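Local coordinates for uncharacterized protein (Bacteroides cellulosilyticus, PDB 5JVK), which is a family 39 glycoside hydrolase that probably hydrolyses O-glycosidic bonds in carbohydrates, at residues K24-L38 with G53-V65. Sequence-based numbering, arbitrary orientation.
Sequences KKNVAKNLGEGNMRL and GVANAGKELVIDV
Asn-30 and Ala-55 illustrate how one buried amide can tie two sheets together. With CG anti to the backbone N (chi1 -167°), the carboxamide of Asn-30 reaches across to the 53-55 strand, where ND2 donates to Ala-55 O at 2.9 Å; that oxygen lies almost in the amide plane, while ND2 stands above the carbonyl plane of Ala-55. The same oxygen also accepts Leu-38 N at 2.8 Å, a nearly straight bond, and is thus gripped twice. ND2 gives a second bond to Met-36 O, and OD1 takes Gly-32 N at 2.8 Å, closing an Asx turn. A leucine here would probably leave Met-36 O and Gly-32 N without these mates and Ala-55 O with Leu-38 N alone of its two donors, so that the 31-36 loop could drift from strand 53-55. The backbone of Asn-30 holds the type II turn 56-59, its N donating to Lys-59 O at 2.9 Å and its O receiving a weak bond from Gly-58 N.

Farther along, strands 24-30 and 60-65 pair antiparallel, with Leu-61 N bonded to Ala-28 O. On the face carrying Ala-28 and Leu-61, Leu-61 CD2 meets Val-27 CG2 obliquely at 3.8 Å and Leu-38 CG at 4.1 Å, with Leu-75 of strand 69-78 alongside. On the opposite face, with Lys-29 and Glu-60, Lys-24 lies beside Asp-64, its chain bent at the last torsion (chi4 -51°), which brings NZ to 2.8 Å from Asp-64 OD1 in a salt bridge using that oxygen's syn lone pair. The amine of Lys-25 is hydrogen-bonded to Asp-21 O and Ser-19 OG. Both chain segments pass from one sheet to the other, a connection characteristic of a beta-sandwich, here the N-terminal domain beside the eight-stranded (beta/alpha) barrel.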
ATOM      1  N   LYS A  24       3.473 -27.910  -0.593  1.00 34.65           N
ATOM      2  CA  LYS A  24       2.861 -28.317  -1.867  1.00 35.60           C
ATOM      3  C   LYS A  24       1.997 -27.201  -2.436  1.00 35.27           C
ATOM      4  O   LYS A  24       1.043 -26.766  -1.789  1.00 34.40           O
ATOM      5  CB  LYS A  24       1.994 -29.578  -1.706  1.00 36.66           C
ATOM      6  CG  LYS A  24       2.755 -30.886  -1.837  1.00 37.77           C
ATOM      7  CD  LYS A  24       1.817 -32.061  -2.084  1.00 38.38           C
ATOM      8  CE  LYS A  24       2.512 -33.396  -1.871  1.00 38.79           C
ATOM      9  NZ  LYS A  24       3.795 -33.523  -2.615  1.00 39.17           N
ATOM     10  N   LYS A  25       2.325 -26.775  -3.656  1.00 35.69           N
ATOM     11  CA  LYS A  25       1.636 -25.677  -4.327  1.00 36.36           C
ATOM     12  C   LYS A  25       0.886 -26.169  -5.564  1.00 37.00           C
ATOM     13  O   LYS A  25       1.501 -26.580  -6.547  1.00 36.74           O
ATOM     14  CB  LYS A  25       2.643 -24.582  -4.703  1.00 36.01           C
ATOM     15  CG  LYS A  25       3.481 -24.059  -3.538  1.00 35.69           C
ATOM     16  CD  LYS A  25       2.633 -23.563  -2.372  1.00 35.49           C
ATOM     17  CE  LYS A  25       3.486 -23.036  -1.233  1.00 35.41           C
ATOM     18  NZ  LYS A  25       2.652 -22.698  -0.045  1.00 35.21           N
ATOM     19  N   ASN A  26      -0.445 -26.126  -5.489  1.00 38.06           N
ATOM     20  CA  ASN A  26      -1.324 -26.501  -6.595  1.00 39.11           C
ATOM     21  C   ASN A  26      -1.417 -25.319  -7.568  1.00 39.37           C
ATOM     22  O   ASN A  26      -2.329 -24.492  -7.482  1.00 39.51           O
ATOM     23  CB  ASN A  26      -2.707 -26.905  -6.047  1.00 39.62           C
ATOM     24  CG  ASN A  26      -3.591 -27.597  -7.080  1.00 40.50           C
ATOM     25  OD1 ASN A  26      -3.196 -27.823  -8.225  1.00 40.30           O
ATOM     26  ND2 ASN A  26      -4.805 -27.946  -6.665  1.00 40.98           N
ATOM     27  N   VAL A  27      -0.455 -25.249  -8.486  1.00 39.83           N
ATOM     28  CA  VAL A  27      -0.321 -24.105  -9.404  1.00 40.88           C
ATOM     29  C   VAL A  27      -1.285 -24.121 -10.600  1.00 42.47           C
ATOM     30  O   VAL A  27      -1.745 -23.060 -11.027  1.00 43.15           O
ATOM     31  CB  VAL A  27       1.135 -23.928  -9.915  1.00 40.59           C
ATOM     32  CG1 VAL A  27       2.101 -23.818  -8.742  1.00 40.36           C
ATOM     33  CG2 VAL A  27       1.554 -25.043 -10.874  1.00 40.39           C
ATOM     34  N   ALA A  28      -1.581 -25.305 -11.140  1.00 44.41           N
ATOM     35  CA  ALA A  28      -2.406 -25.421 -12.351  1.00 45.79           C
ATOM     36  C   ALA A  28      -3.023 -26.812 -12.522  1.00 47.75           C
ATOM     37  O   ALA A  28      -2.741 -27.723 -11.742  1.00 48.19           O
ATOM     38  CB  ALA A  28      -1.573 -25.060 -13.575  1.00 45.50           C
ATOM     39  N   LYS A  29      -3.874 -26.954 -13.539  1.00 50.21           N
ATOM     40  CA  LYS A  29      -4.513 -28.229 -13.888  1.00 51.80           C
ATOM     41  C   LYS A  29      -4.370 -28.517 -15.384  1.00 52.93           C
ATOM     42  O   LYS A  29      -4.462 -27.608 -16.214  1.00 53.58           O
ATOM     43  CB  LYS A  29      -5.997 -28.198 -13.508  1.00 52.51           C
ATOM     44  CG  LYS A  29      -6.719 -29.530 -13.655  1.00 52.80           C
ATOM     45  CD  LYS A  29      -8.122 -29.468 -13.073  1.00 53.31           C
ATOM     46  CE  LYS A  29      -8.895 -30.750 -13.346  1.00 53.85           C
ATOM     47  NZ  LYS A  29     -10.227 -30.748 -12.679  1.00 54.03           N
ATOM     48  N   ASN A  30      -4.151 -29.787 -15.714  1.00 53.63           N
ATOM     49  CA  ASN A  30      -4.053 -30.240 -17.099  1.00 54.01           C
ATOM     50  C   ASN A  30      -5.464 -30.508 -17.629  1.00 55.34           C
ATOM     51  O   ASN A  30      -6.147 -31.409 -17.139  1.00 55.40           O
ATOM     52  CB  ASN A  30      -3.202 -31.514 -17.168  1.00 53.45           C
ATOM     53  CG  ASN A  30      -2.782 -31.882 -18.585  1.00 53.16           C
ATOM     54  OD1 ASN A  30      -3.393 -31.459 -19.568  1.00 53.20           O
ATOM     55  ND2 ASN A  30      -1.728 -32.684 -18.694  1.00 52.35           N
ATOM     56  N   LEU A  31      -5.891 -29.721 -18.619  1.00 56.53           N
ATOM     57  CA  LEU A  31      -7.168 -29.943 -19.309  1.00 57.63           C
ATOM     58  C   LEU A  31      -7.000 -30.638 -20.673  1.00 59.14           C
ATOM     59  O   LEU A  31      -7.914 -30.606 -21.500  1.00 58.35           O
ATOM     60  CB  LEU A  31      -7.919 -28.615 -19.479  1.00 57.26           C
ATOM     61  CG  LEU A  31      -8.247 -27.810 -18.218  1.00 56.63           C
ATOM     62  CD1 LEU A  31      -9.022 -26.557 -18.605  1.00 56.79           C
ATOM     63  CD2 LEU A  31      -9.032 -28.637 -17.210  1.00 56.15           C
ATOM     64  N   GLY A  32      -5.849 -31.279 -20.896  1.00 61.42           N
ATOM     65  CA  GLY A  32      -5.587 -32.025 -22.130  1.00 62.76           C
ATOM     66  C   GLY A  32      -6.238 -33.399 -22.162  1.00 63.85           C
ATOM     67  O   GLY A  32      -7.061 -33.732 -21.301  1.00 62.65           O
ATOM     68  N   GLU A  33      -5.863 -34.191 -23.165  1.00 65.86           N
ATOM     69  CA  GLU A  33      -6.448 -35.516 -23.403  1.00 67.47           C
ATOM     70  C   GLU A  33      -5.368 -36.538 -23.769  1.00 65.97           C
ATOM     71  O   GLU A  33      -4.377 -36.199 -24.417  1.00 64.36           O
ATOM     72  CB  GLU A  33      -7.487 -35.440 -24.529  1.00 69.95           C
ATOM     73  CG  GLU A  33      -8.645 -34.479 -24.266  1.00 72.78           C
ATOM     74  CD  GLU A  33      -9.574 -34.306 -25.458  1.00 75.05           C
ATOM     75  OE1 GLU A  33      -9.651 -35.221 -26.309  1.00 77.14           O
ATOM     76  OE2 GLU A  33     -10.234 -33.246 -25.543  1.00 74.93           O
ATOM     77  N   GLY A  34      -5.563 -37.785 -23.344  1.00 65.13           N
ATOM     78  CA  GLY A  34      -4.696 -38.893 -23.741  1.00 65.13           C
ATOM     79  C   GLY A  34      -3.301 -38.860 -23.139  1.00 64.66           C
ATOM     80  O   GLY A  34      -3.139 -39.085 -21.939  1.00 64.44           O
ATOM     81  N   ASN A  35      -2.303 -38.573 -23.980  1.00 65.17           N
ATOM     82  CA  ASN A  35      -0.879 -38.607 -23.603  1.00 65.29           C
ATOM     83  C   ASN A  35      -0.257 -37.206 -23.400  1.00 64.02           C
ATOM     84  O   ASN A  35       0.969 -37.069 -23.346  1.00 63.16           O
ATOM     85  CB  ASN A  35      -0.095 -39.388 -24.675  1.00 65.51           C
ATOM     86  CG  ASN A  35       1.310 -39.771 -24.231  1.00 66.09           C
ATOM     87  OD1 ASN A  35       2.293 -39.427 -24.887  1.00 65.98           O
ATOM     88  ND2 ASN A  35       1.411 -40.476 -23.111  1.00 66.48           N
ATOM     89  N   MET A  36      -1.095 -36.175 -23.270  1.00 62.34           N
ATOM     90  CA  MET A  36      -0.615 -34.809 -23.046  1.00 60.77           C
ATOM     91  C   MET A  36      -0.168 -34.626 -21.593  1.00 58.85           C
ATOM     92  O   MET A  36      -0.992 -34.679 -20.677  1.00 57.82           O
ATOM     93  CB  MET A  36      -1.705 -33.790 -23.390  1.00 60.92           C
ATOM     94  CG  MET A  36      -2.119 -33.794 -24.853  1.00 61.46           C
ATOM     95  SD  MET A  36      -3.469 -32.648 -25.202  1.00 62.51           S
ATOM     96  CE  MET A  36      -3.860 -33.061 -26.902  1.00 62.29           C
ATOM     97  N   ARG A  37       1.137 -34.427 -21.395  1.00 57.51           N
ATOM     98  CA  ARG A  37       1.721 -34.158 -20.073  1.00 56.69           C
ATOM     99  C   ARG A  37       1.927 -32.656 -19.873  1.00 54.16           C
ATOM    100  O   ARG A  37       2.416 -31.976 -20.778  1.00 54.12           O
ATOM    101  CB  ARG A  37       3.078 -34.853 -19.924  1.00 58.11           C
ATOM    102  CG  ARG A  37       3.031 -36.368 -19.826  1.00 59.97           C
ATOM    103  CD  ARG A  37       4.408 -36.908 -19.460  1.00 61.96           C
ATOM    104  NE  ARG A  37       4.527 -38.356 -19.652  1.00 63.75           N
ATOM    105  CZ  ARG A  37       4.049 -39.295 -18.829  1.00 63.69           C
ATOM    106  NH1 ARG A  37       4.234 -40.581 -19.126  1.00 63.08           N
ATOM    107  NH2 ARG A  37       3.385 -38.974 -17.718  1.00 63.96           N
ATOM    108  N   LEU A  38       1.576 -32.156 -18.686  1.00 50.85           N
ATOM    109  CA  LEU A  38       1.800 -30.753 -18.307  1.00 47.73           C
ATOM    110  C   LEU A  38       2.980 -30.663 -17.339  1.00 46.10           C
ATOM    111  O   LEU A  38       2.866 -31.063 -16.178  1.00 45.07           O
ATOM    112  CB  LEU A  38       0.536 -30.168 -17.663  1.00 46.80           C
ATOM    113  CG  LEU A  38       0.578 -28.728 -17.134  1.00 46.43           C
ATOM    114  CD1 LEU A  38       1.022 -27.740 -18.205  1.00 46.34           C
ATOM    115  CD2 LEU A  38      -0.785 -28.341 -16.582  1.00 46.17           C
ATOM    116  N   GLY A  53       7.506 -30.315 -11.436  1.00 39.53           N
ATOM    117  CA  GLY A  53       6.374 -31.223 -11.248  1.00 40.66           C
ATOM    118  C   GLY A  53       5.703 -31.549 -12.569  1.00 41.50           C
ATOM    119  O   GLY A  53       5.790 -30.767 -13.519  1.00 42.12           O
ATOM    120  N   VAL A  54       5.037 -32.705 -12.623  1.00 42.42           N
ATOM    121  CA  VAL A  54       4.355 -33.181 -13.838  1.00 42.88           C
ATOM    122  C   VAL A  54       2.916 -33.604 -13.514  1.00 42.87           C
ATOM    123  O   VAL A  54       2.646 -34.123 -12.429  1.00 42.07           O
ATOM    124  CB  VAL A  54       5.110 -34.367 -14.487  1.00 43.30           C
ATOM    125  CG1 VAL A  54       4.526 -34.697 -15.859  1.00 43.65           C
ATOM    126  CG2 VAL A  54       6.602 -34.060 -14.603  1.00 43.47           C
ATOM    127  N   ALA A  55       2.008 -33.372 -14.461  1.00 43.63           N
ATOM    128  CA  ALA A  55       0.602 -33.771 -14.337  1.00 44.62           C
ATOM    129  C   ALA A  55       0.066 -34.295 -15.673  1.00 46.08           C
ATOM    130  O   ALA A  55       0.202 -33.631 -16.706  1.00 45.72           O
ATOM    131  CB  ALA A  55      -0.238 -32.598 -13.857  1.00 43.68           C
ATOM    132  N   ASN A  56      -0.549 -35.478 -15.641  1.00 47.10           N
ATOM    133  CA  ASN A  56      -1.143 -36.094 -16.837  1.00 47.82           C
ATOM    134  C   ASN A  56      -2.514 -35.483 -17.139  1.00 48.87           C
ATOM    135  O   ASN A  56      -3.007 -34.649 -16.375  1.00 48.17           O
ATOM    136  CB  ASN A  56      -1.271 -37.614 -16.651  1.00 47.08           C
ATOM    137  CG  ASN A  56       0.068 -38.292 -16.441  1.00 46.46           C
ATOM    138  OD1 ASN A  56       1.098 -37.842 -16.947  1.00 46.08           O
ATOM    139  ND2 ASN A  56       0.060 -39.387 -15.694  1.00 46.02           N
ATOM    140  N   ALA A  57      -3.112 -35.901 -18.255  1.00 50.15           N
ATOM    141  CA  ALA A  57      -4.415 -35.399 -18.706  1.00 51.00           C
ATOM    142  C   ALA A  57      -5.490 -35.503 -17.621  1.00 52.23           C
ATOM    143  O   ALA A  57      -5.727 -36.583 -17.076  1.00 52.30           O
ATOM    144  CB  ALA A  57      -4.860 -36.146 -19.956  1.00 51.10           C
ATOM    145  N   GLY A  58      -6.111 -34.365 -17.300  1.00 53.91           N
ATOM    146  CA  GLY A  58      -7.136 -34.283 -16.255  1.00 54.59           C
ATOM    147  C   GLY A  58      -6.631 -34.107 -14.827  1.00 55.49           C
ATOM    148  O   GLY A  58      -7.438 -33.884 -13.923  1.00 55.88           O
ATOM    149  N   LYS A  59      -5.314 -34.183 -14.618  1.00 56.49           N
ATOM    150  CA  LYS A  59      -4.727 -34.176 -13.272  1.00 57.74           C
ATOM    151  C   LYS A  59      -4.325 -32.769 -12.831  1.00 56.17           C
ATOM    152  O   LYS A  59      -4.161 -31.866 -13.657  1.00 56.38           O
ATOM    153  CB  LYS A  59      -3.493 -35.089 -13.212  1.00 59.89           C
ATOM    154  CG  LYS A  59      -3.698 -36.507 -13.732  1.00 61.74           C
ATOM    155  CD  LYS A  59      -4.711 -37.290 -12.911  1.00 62.50           C
ATOM    156  CE  LYS A  59      -4.822 -38.723 -13.410  1.00 63.49           C
ATOM    157  NZ  LYS A  59      -5.941 -39.455 -12.755  1.00 63.79           N
ATOM    158  N   GLU A  60      -4.162 -32.607 -11.518  1.00 53.35           N
ATOM    159  CA  GLU A  60      -3.705 -31.351 -10.918  1.00 51.18           C
ATOM    160  C   GLU A  60      -2.175 -31.314 -10.889  1.00 47.75           C
ATOM    161  O   GLU A  60      -1.535 -32.296 -10.501  1.00 47.20           O
ATOM    162  CB  GLU A  60      -4.243 -31.218  -9.487  1.00 52.26           C
ATOM    163  CG  GLU A  60      -5.758 -31.073  -9.381  1.00 53.12           C
ATOM    164  CD  GLU A  60      -6.267 -29.665  -9.663  1.00 54.21           C
ATOM    165  OE1 GLU A  60      -5.486 -28.800 -10.124  1.00 54.95           O
ATOM    166  OE2 GLU A  60      -7.467 -29.418  -9.415  1.00 55.07           O
ATOM    167  N   LEU A  61      -1.598 -30.186 -11.303  1.00 44.28           N
ATOM    168  CA  LEU A  61      -0.152 -29.968 -11.213  1.00 43.00           C
ATOM    169  C   LEU A  61       0.202 -29.391  -9.843  1.00 42.01           C
ATOM    170  O   LEU A  61      -0.200 -28.271  -9.517  1.00 41.26           O
ATOM    171  CB  LEU A  61       0.332 -29.027 -12.320  1.00 42.88           C
ATOM    172  CG  LEU A  61       1.808 -28.600 -12.300  1.00 43.10           C
ATOM    173  CD1 LEU A  61       2.745 -29.799 -12.219  1.00 42.98           C
ATOM    174  CD2 LEU A  61       2.129 -27.750 -13.520  1.00 43.07           C
ATOM    175  N   VAL A  62       0.960 -30.161  -9.059  1.00 40.54           N
ATOM    176  CA  VAL A  62       1.385 -29.768  -7.717  1.00 39.79           C
ATOM    177  C   VAL A  62       2.911 -29.849  -7.635  1.00 39.09           C
ATOM    178  O   VAL A  62       3.498 -30.840  -8.071  1.00 39.83           O
ATOM    179  CB  VAL A  62       0.744 -30.673  -6.643  1.00 39.94           C
ATOM    180  CG1 VAL A  62       1.212 -30.281  -5.245  1.00 40.15           C
ATOM    181  CG2 VAL A  62      -0.778 -30.609  -6.738  1.00 40.02           C
ATOM    182  N   ILE A  63       3.538 -28.810  -7.078  1.00 37.61           N
ATOM    183  CA  ILE A  63       5.002 -28.716  -6.983  1.00 36.76           C
ATOM    184  C   ILE A  63       5.415 -28.493  -5.527  1.00 36.04           C
ATOM    185  O   ILE A  63       4.855 -27.635  -4.845  1.00 35.70           O
ATOM    186  CB  ILE A  63       5.565 -27.571  -7.862  1.00 36.99           C
ATOM    187  CG1 ILE A  63       5.037 -27.700  -9.300  1.00 37.27           C
ATOM    188  CG2 ILE A  63       7.097 -27.578  -7.850  1.00 36.99           C
ATOM    189  CD1 ILE A  63       5.539 -26.647 -10.266  1.00 37.30           C
ATOM    190  N   ASP A  64       6.403 -29.266  -5.073  1.00 35.57           N
ATOM    191  CA  ASP A  64       6.946 -29.151  -3.717  1.00 35.10           C
ATOM    192  C   ASP A  64       7.938 -27.988  -3.645  1.00 33.57           C
ATOM    193  O   ASP A  64       9.005 -28.044  -4.256  1.00 33.26           O
ATOM    194  CB  ASP A  64       7.660 -30.446  -3.303  1.00 36.18           C
ATOM    195  CG  ASP A  64       6.723 -31.642  -3.228  1.00 37.27           C
ATOM    196  OD1 ASP A  64       5.740 -31.584  -2.460  1.00 36.93           O
ATOM    197  OD2 ASP A  64       6.986 -32.653  -3.922  1.00 37.93           O
ATOM    198  N   VAL A  65       7.579 -26.947  -2.895  1.00 31.83           N
ATOM    199  CA  VAL A  65       8.397 -25.741  -2.757  1.00 30.49           C
ATOM    200  C   VAL A  65       8.969 -25.698  -1.341  1.00 29.96           C
ATOM    201  O   VAL A  65       8.223 -25.539  -0.377  1.00 30.10           O
ATOM    202  CB  VAL A  65       7.560 -24.476  -3.041  1.00 30.03           C
ATOM    203  CG1 VAL A  65       8.395 -23.212  -2.860  1.00 29.81           C
ATOM    204  CG2 VAL A  65       6.971 -24.541  -4.447  1.00 29.99           C
TER